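Side-chain contacts in cyclohexadienyl dehydratase (Synthetic construct, PDB 5JOS), which probably dehydrates prephenate and arogenate in phenylalanine biosynthesis, using the two-lobed scaffold of a periplasmic binding protein: residues A[32-35]-A[36-40]; A[185-188]-A[189-192]. All blocks are in the same frame, centred on the assembly; numbering follows the deposited sequence.

Contact 1 of 2, residues A[32-35]-A[36-40]; sequences DYKP and FSYRD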
ATOM      1  N   ASP A  32      -7.679 -12.142  -2.607  1.00 36.58           N
ATOM      2  CA  ASP A  32      -6.578 -13.054  -2.272  1.00 38.25           C
ATOM      3  C   ASP A  32      -5.335 -12.347  -1.766  1.00 38.59           C
ATOM      4  O   ASP A  32      -4.234 -12.896  -1.813  1.00 38.57           O
ATOM      5  CB  ASP A  32      -6.250 -13.917  -3.491  1.00 39.61           C
ATOM      6  CG  ASP A  32      -5.687 -13.112  -4.659  1.00 37.84           C
ATOM      7  OD1 ASP A  32      -5.393 -11.927  -4.502  1.00 35.73           O
ATOM      8  OD2 ASP A  32      -5.504 -13.692  -5.743  1.00 41.22           O
ATOM      9  N   TYR A  33      -5.548 -11.153  -1.226  1.00 35.23           N
ATOM     10  CA  TYR A  33      -4.467 -10.288  -0.856  1.00 33.70           C
ATOM     11  C   TYR A  33      -4.667  -9.530   0.458  1.00 32.96           C
ATOM     12  O   TYR A  33      -5.042  -8.347   0.455  1.00 34.63           O
ATOM     13  CB  TYR A  33      -4.230  -9.298  -2.009  1.00 33.14           C
ATOM     14  CG  TYR A  33      -3.038  -8.369  -1.843  1.00 32.67           C
ATOM     15  CD1 TYR A  33      -1.968  -8.637  -0.980  1.00 32.21           C
ATOM     16  CD2 TYR A  33      -2.955  -7.213  -2.617  1.00 31.12           C
ATOM     17  CE1 TYR A  33      -0.859  -7.780  -0.925  1.00 32.49           C
ATOM     18  CE2 TYR A  33      -1.896  -6.367  -2.532  1.00 29.31           C
ATOM     19  CZ  TYR A  33      -0.846  -6.634  -1.711  1.00 31.98           C
ATOM     20  OH  TYR A  33       0.180  -5.700  -1.728  1.00 31.55           O
ATOM     21  N   LYS A  34      -4.248 -10.127   1.581  1.00 34.32           N
ATOM     22  CA  LYS A  34      -4.279  -9.434   2.849  1.00 34.97           C
ATOM     23  C   LYS A  34      -3.146  -8.475   2.855  1.00 36.70           C
ATOM     24  O   LYS A  34      -2.104  -8.821   2.364  1.00 35.69           O
ATOM     25  CB  LYS A  34      -4.054 -10.330   4.010  1.00 41.82           C
ATOM     26  CG  LYS A  34      -4.938 -11.534   4.118  1.00 52.58           C
ATOM     27  CD  LYS A  34      -4.202 -12.622   4.927  1.00 62.17           C
ATOM     28  CE  LYS A  34      -5.057 -13.209   6.015  1.00 73.85           C
ATOM     29  NZ  LYS A  34      -6.149 -13.995   5.418  1.00 74.56           N
ATOM     30  N   PRO A  35      -3.341  -7.300   3.471  1.00 34.38           N
ATOM     31  CA  PRO A  35      -4.554  -6.960   4.243  1.00 34.02           C
ATOM     32  C   PRO A  35      -5.554  -6.096   3.416  1.00 36.35           C
ATOM     33  O   PRO A  35      -6.352  -5.359   4.008  1.00 34.45           O
ATOM     34  CB  PRO A  35      -3.960  -6.065   5.366  1.00 36.16           C
ATOM     35  CG  PRO A  35      -2.914  -5.284   4.557  1.00 34.14           C
ATOM     36  CD  PRO A  35      -2.288  -6.336   3.699  1.00 33.40           C
ATOM     37  N   PHE A  36      -5.427  -6.081   2.084  1.00 32.55           N
ATOM     38  CA  PHE A  36      -6.208  -5.157   1.268  1.00 33.68           C
ATOM     39  C   PHE A  36      -7.572  -5.664   0.820  1.00 33.53           C
ATOM     40  O   PHE A  36      -8.521  -4.872   0.707  1.00 32.87           O
ATOM     41  CB  PHE A  36      -5.395  -4.765   0.029  1.00 31.71           C
ATOM     42  CG  PHE A  36      -4.132  -4.029   0.356  1.00 30.12           C
ATOM     43  CD1 PHE A  36      -4.159  -2.682   0.623  1.00 27.50           C
ATOM     44  CD2 PHE A  36      -2.968  -4.654   0.395  1.00 29.47           C
ATOM     45  CE1 PHE A  36      -3.033  -2.032   0.954  1.00 30.29           C
ATOM     46  CE2 PHE A  36      -1.829  -3.974   0.694  1.00 30.41           C
ATOM     47  CZ  PHE A  36      -1.859  -2.697   0.959  1.00 28.69           C
ATOM     48  N   SER A  37      -7.622  -6.942   0.503  1.00 32.03           N
ATOM     49  CA  SER A  37      -8.747  -7.604  -0.108  1.00 33.82           C
ATOM     50  C   SER A  37      -8.690  -9.076   0.068  1.00 36.06           C
ATOM     51  O   SER A  37      -7.930  -9.757  -0.607  1.00 38.22           O
ATOM     52  CB  SER A  37      -8.747  -7.322  -1.598  1.00 35.42           C
ATOM     53  OG  SER A  37      -9.839  -7.985  -2.253  1.00 37.05           O
ATOM     54  N   TYR A  38      -9.553  -9.592   0.920  1.00 40.98           N
ATOM     55  CA  TYR A  38      -9.562 -10.985   1.209  1.00 44.55           C
ATOM     56  C   TYR A  38     -10.891 -11.399   1.711  1.00 50.39           C
ATOM     57  O   TYR A  38     -11.859 -10.662   1.518  1.00 46.08           O
ATOM     58  CB  TYR A  38      -8.438 -11.370   2.154  1.00 48.84           C
ATOM     59  CG  TYR A  38      -8.378 -10.710   3.513  1.00 51.90           C
ATOM     60  CD1 TYR A  38      -7.858  -9.400   3.691  1.00 49.45           C
ATOM     61  CD2 TYR A  38      -8.714 -11.437   4.664  1.00 50.57           C
ATOM     62  CE1 TYR A  38      -7.722  -8.829   4.977  1.00 51.32           C
ATOM     63  CE2 TYR A  38      -8.607 -10.856   5.936  1.00 55.76           C
ATOM     64  CZ  TYR A  38      -8.099  -9.567   6.095  1.00 50.13           C
ATOM     65  OH  TYR A  38      -8.017  -9.090   7.378  1.00 56.85           O
ATOM     66  N   ARG A  39     -10.974 -12.593   2.301  1.00 63.02           N
ATOM     67  CA  ARG A  39     -12.301 -13.123   2.765  1.00 64.02           C
ATOM     68  C   ARG A  39     -12.293 -13.272   4.300  1.00 69.97           C
ATOM     69  O   ARG A  39     -11.314 -13.809   4.846  1.00 66.42           O
ATOM     70  CB  ARG A  39     -12.690 -14.489   2.134  1.00 63.55           C
ATOM     71  CG  ARG A  39     -12.637 -14.647   0.642  1.00 57.65           C
ATOM     72  CD  ARG A  39     -13.407 -13.533   0.002  1.00 63.59           C
ATOM     73  NE  ARG A  39     -13.753 -13.827  -1.397  1.00 67.70           N
ATOM     74  CZ  ARG A  39     -14.988 -13.765  -1.930  1.00 74.58           C
ATOM     75  NH1 ARG A  39     -16.058 -13.409  -1.205  1.00 79.66           N
ATOM     76  NH2 ARG A  39     -15.171 -14.062  -3.213  1.00 73.16           N
ATOM     77  N   ASP A  40     -13.356 -12.798   4.985  1.00 67.77           N
ATOM     78  CA  ASP A  40     -13.567 -13.088   6.423  1.00 69.66           C
ATOM     79  C   ASP A  40     -14.079 -14.551   6.606  1.00 75.34           C
ATOM     80  O   ASP A  40     -14.351 -15.222   5.583  1.00 72.34           O
ATOM     81  CB  ASP A  40     -14.521 -12.049   7.065  1.00 73.68           C
ATOM     82  CG  ASP A  40     -16.005 -12.136   6.548  1.00 75.17           C
ATOM     83  OD1 ASP A  40     -16.459 -13.207   6.027  1.00 68.17           O
ATOM     84  OD2 ASP A  40     -16.701 -11.089   6.689  1.00 70.54           O
TER

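Contact 2 of 2, residues A[185-188]-A[189-192]; sequences ALYY and AKKH. With NA (sodium ion), chain B.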
ATOM      1  N   ALA A 185       8.366  -6.003   7.149  1.00 27.58           N
ATOM      2  CA  ALA A 185       8.469  -5.160   8.352  1.00 30.55           C
ATOM      3  C   ALA A 185       7.177  -5.070   9.060  1.00 32.64           C
ATOM      4  O   ALA A 185       7.143  -5.184  10.285  1.00 30.55           O
ATOM      5  CB  ALA A 185       8.941  -3.741   8.058  1.00 28.62           C
ATOM      6  N   LEU A 186       6.105  -4.812   8.310  1.00 33.27           N
ATOM      7  CA  LEU A 186       4.838  -4.602   8.926  1.00 31.97           C
ATOM      8  C   LEU A 186       4.338  -5.872   9.633  1.00 33.10           C
ATOM      9  O   LEU A 186       3.658  -5.815  10.665  1.00 30.79           O
ATOM     10  CB  LEU A 186       3.783  -4.186   7.923  1.00 33.26           C
ATOM     11  CG  LEU A 186       4.013  -2.800   7.293  1.00 36.63           C
ATOM     12  CD1 LEU A 186       2.948  -2.600   6.222  1.00 42.75           C
ATOM     13  CD2 LEU A 186       3.874  -1.715   8.309  1.00 37.59           C
ATOM     14  N   TYR A 187       4.634  -7.000   9.045  1.00 33.37           N
ATOM     15  CA  TYR A 187       4.207  -8.248   9.552  1.00 33.31           C
ATOM     16  C   TYR A 187       4.994  -8.674  10.824  1.00 33.48           C
ATOM     17  O   TYR A 187       4.388  -9.121  11.789  1.00 35.77           O
ATOM     18  CB  TYR A 187       4.400  -9.257   8.475  1.00 38.86           C
ATOM     19  CG  TYR A 187       4.063 -10.659   8.859  1.00 43.08           C
ATOM     20  CD1 TYR A 187       2.775 -11.187   8.732  1.00 44.59           C
ATOM     21  CD2 TYR A 187       5.090 -11.466   9.344  1.00 51.47           C
ATOM     22  CE1 TYR A 187       2.525 -12.540   9.112  1.00 52.80           C
ATOM     23  CE2 TYR A 187       4.866 -12.771   9.713  1.00 58.06           C
ATOM     24  CZ  TYR A 187       3.616 -13.309   9.607  1.00 52.49           C
ATOM     25  OH  TYR A 187       3.579 -14.612  10.012  1.00 76.17           O
ATOM     26  N   TYR A 188       6.288  -8.565  10.799  1.00 32.16           N
ATOM     27  CA  TYR A 188       7.060  -8.761  12.006  1.00 34.26           C
ATOM     28  C   TYR A 188       6.715  -7.818  13.134  1.00 36.54           C
ATOM     29  O   TYR A 188       6.607  -8.268  14.275  1.00 35.07           O
ATOM     30  CB  TYR A 188       8.533  -8.685  11.783  1.00 30.48           C
ATOM     31  CG  TYR A 188       9.056  -9.733  10.823  1.00 35.08           C
ATOM     32  CD1 TYR A 188       8.834 -11.088  11.023  1.00 38.11           C
ATOM     33  CD2 TYR A 188       9.909  -9.333   9.746  1.00 34.56           C
ATOM     34  CE1 TYR A 188       9.355 -12.045  10.108  1.00 45.31           C
ATOM     35  CE2 TYR A 188      10.450 -10.251   8.858  1.00 39.60           C
ATOM     36  CZ  TYR A 188      10.170 -11.597   9.038  1.00 45.64           C
ATOM     37  OH  TYR A 188      10.701 -12.423   8.100  1.00 54.44           O
ATOM     38  N   ALA A 189       6.473  -6.540  12.847  1.00 35.35           N
ATOM     39  CA  ALA A 189       6.027  -5.663  13.895  1.00 35.23           C
ATOM     40  C   ALA A 189       4.668  -5.989  14.371  1.00 38.67           C
ATOM     41  O   ALA A 189       4.343  -5.819  15.556  1.00 40.75           O
ATOM     42  CB  ALA A 189       6.107  -4.223  13.438  1.00 36.91           C
ATOM     43  N   LYS A 190       3.765  -6.396  13.514  1.00 32.83           N
ATOM     44  CA  LYS A 190       2.498  -6.676  14.123  1.00 35.89           C
ATOM     45  C   LYS A 190       2.511  -7.884  15.045  1.00 38.24           C
ATOM     46  O   LYS A 190       1.787  -7.892  16.003  1.00 38.73           O
ATOM     47  CB  LYS A 190       1.351  -6.720  13.160  1.00 40.42           C
ATOM     48  CG  LYS A 190       1.190  -7.859  12.235  1.00 50.29           C
ATOM     49  CD  LYS A 190      -0.145  -7.666  11.496  1.00 55.68           C
ATOM     50  CE  LYS A 190      -0.288  -8.702  10.385  1.00 62.92           C
ATOM     51  NZ  LYS A 190      -1.761  -8.927  10.207  1.00 74.47           N
ATOM     52  N   LYS A 191       3.409  -8.815  14.791  1.00 38.16           N
ATOM     53  CA  LYS A 191       3.371 -10.130  15.439  1.00 43.71           C
ATOM     54  C   LYS A 191       4.415 -10.262  16.527  1.00 39.34           C
ATOM     55  O   LYS A 191       4.599 -11.347  17.062  1.00 41.22           O
ATOM     56  CB  LYS A 191       3.566 -11.245  14.354  1.00 42.34           C
ATOM     57  CG  LYS A 191       2.263 -11.389  13.549  1.00 48.14           C
ATOM     58  CD  LYS A 191       2.153 -12.768  12.864  1.00 53.45           C
ATOM     59  CE  LYS A 191       0.692 -13.160  12.740  1.00 58.49           C
ATOM     60  NZ  LYS A 191       0.570 -14.321  11.813  1.00 63.87           N
ATOM     61  N   HIS A 192       5.082  -9.156  16.849  1.00 38.08           N
ATOM     62  CA  HIS A 192       6.018  -9.143  17.938  1.00 38.55           C
ATOM     63  C   HIS A 192       5.832  -7.884  18.808  1.00 39.68           C
ATOM     64  O   HIS A 192       5.961  -6.775  18.313  1.00 34.75           O
ATOM     65  CB  HIS A 192       7.411  -9.211  17.387  1.00 35.29           C
ATOM     66  CG  HIS A 192       8.446  -9.593  18.388  1.00 36.41           C
ATOM     67  ND1 HIS A 192       8.656  -8.906  19.575  1.00 40.06           N
ATOM     68  CD2 HIS A 192       9.338 -10.618  18.393  1.00 37.98           C
ATOM     69  CE1 HIS A 192       9.642  -9.479  20.249  1.00 42.11           C
ATOM     70  NE2 HIS A 192      10.089 -10.502  19.535  1.00 37.20           N
TER
HETATM   71 NA    NA B 301       4.787  -4.886  17.596  1.00 37.26          NA
HETATM   72  O   HOH W   1       3.416  -3.238  16.679  1.00 35.96           O
HETATM   73  O   HOH W   2       4.823  -3.520  19.575  1.00 37.12           O

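Contact 1 of 2, residues A[32-35]-A[36-40]
Lys34 lays its aliphatic stem over one face of the Tyr38 ring, the two side chains crossing at about a right angle. Lys34 CG sits 3.6 Å from the Tyr38 ring centroid, only 15° off the normal, a close CH-pi contact. The Tyr38 ring stands under Lys34 because its CG falls between backbone N and carbonyl carbon (chi1 59°). Beyond CG the lysine chain bends, and NZ curls back to 3.7 Å from Tyr38 CD2. A leucine in place of this tyrosine would probably cost Lys34 the flat surface it lies on and leave its stem freer to swing. Further round the turn Tyr33 and Phe36 run side by side: Phe36 CD2 rides over a face of the Tyr33 ring, 3.6 Å from Tyr33 CE2, with the planes inclined at 48°. Tyr33 OH is held by Lys209. The backbone ties the turn shut at Tyr33 O, which accepts two bonds: Phe36 N at 2.8 Å, on a lone pair in the carbonyl plane, and Ser37 N at 2.9 Å, from above that plane. Tyr33 N returns a bond to Ser37 O, 2.8 Å away. Helix 236-245 covers Pro35 and Tyr38, and helix 48-60 covers Phe36 and Ser37. With a cis peptide before Pro35 and a Tyr33 O to Phe36 N closure, this is a type VIa1 beta turn, overlapped by classic beta bulges at Asp32-Tyr33 and Phe36-Ser37.

Contact 2 of 2, residues A[185-188]-A[189-192]
The last turn of helix 182-190 begins with regular i to i+4 bonds, Ala189 N to Ala185 O at 3.0 Å and Lys190 N to Leu186 O, and then ends. Lys191 N divides itself between a weak bond to Tyr187 O (3.2 Å) and one to Tyr188 O (3.3 Å), the latter carbonyl met from well above its plane. Among the side chains, Tyr187 and Lys191 make the main pair, one turn apart. CG of Tyr187 lies opposite the backbone N (chi1 177°), which stands the ring out from the helix; the extended Lys191 runs back down to cross it at a slant: Lys191 CD reaches 3.6 Å from Tyr187 CZ, and NZ comes within 3.5 Å of Tyr187 OH. Lys190, its CG wedged between N and carbonyl carbon, packs that methylene 3.5 Å from Tyr187 O and then heads off. Tyr188 leans to another side of the helix, against Leu114, and stacks on Phe167, while Ala185 and Ala189 seat the helix on strands 111-116 and 195-197. His192 ND1 is hydrogen-bonded to Gly194 N. Where the helix ends a sodium ion takes Ala189 O and His192 O, each 2.3 Å away, with two waters and Leu195 O completing five ligands. The Ala189 carbonyl, at the negative end of the helix dipole, would probably favour a cation: a sodium site at a helix C terminus, of three main-chain carbonyls and two waters.

From the N terminus, the chain leaves strand 24-29 and contact 1 closes the tight turn that leads into strand 38-39, which pairs with 45-46 as a small hairpin. Nearly 150 residues later, after strand 177-181, contact 2 finishes helix 182-190 and steers the chain towards strand 195-197. The two follow in series, neither nested nor crossed, and belong to different lobes. The centres of contact 1 and contact 2 lie about 17 Å apart, and the nearest atoms of contact 1 and contact 2 about 6 Å apart, without touching. The C-terminal segment reaches both: Trp244 and Leu245 of helix 236-245 back contact 1, while Lys246 and Leu247, just beyond it, lie against Lys190 and Leu186 of contact 2.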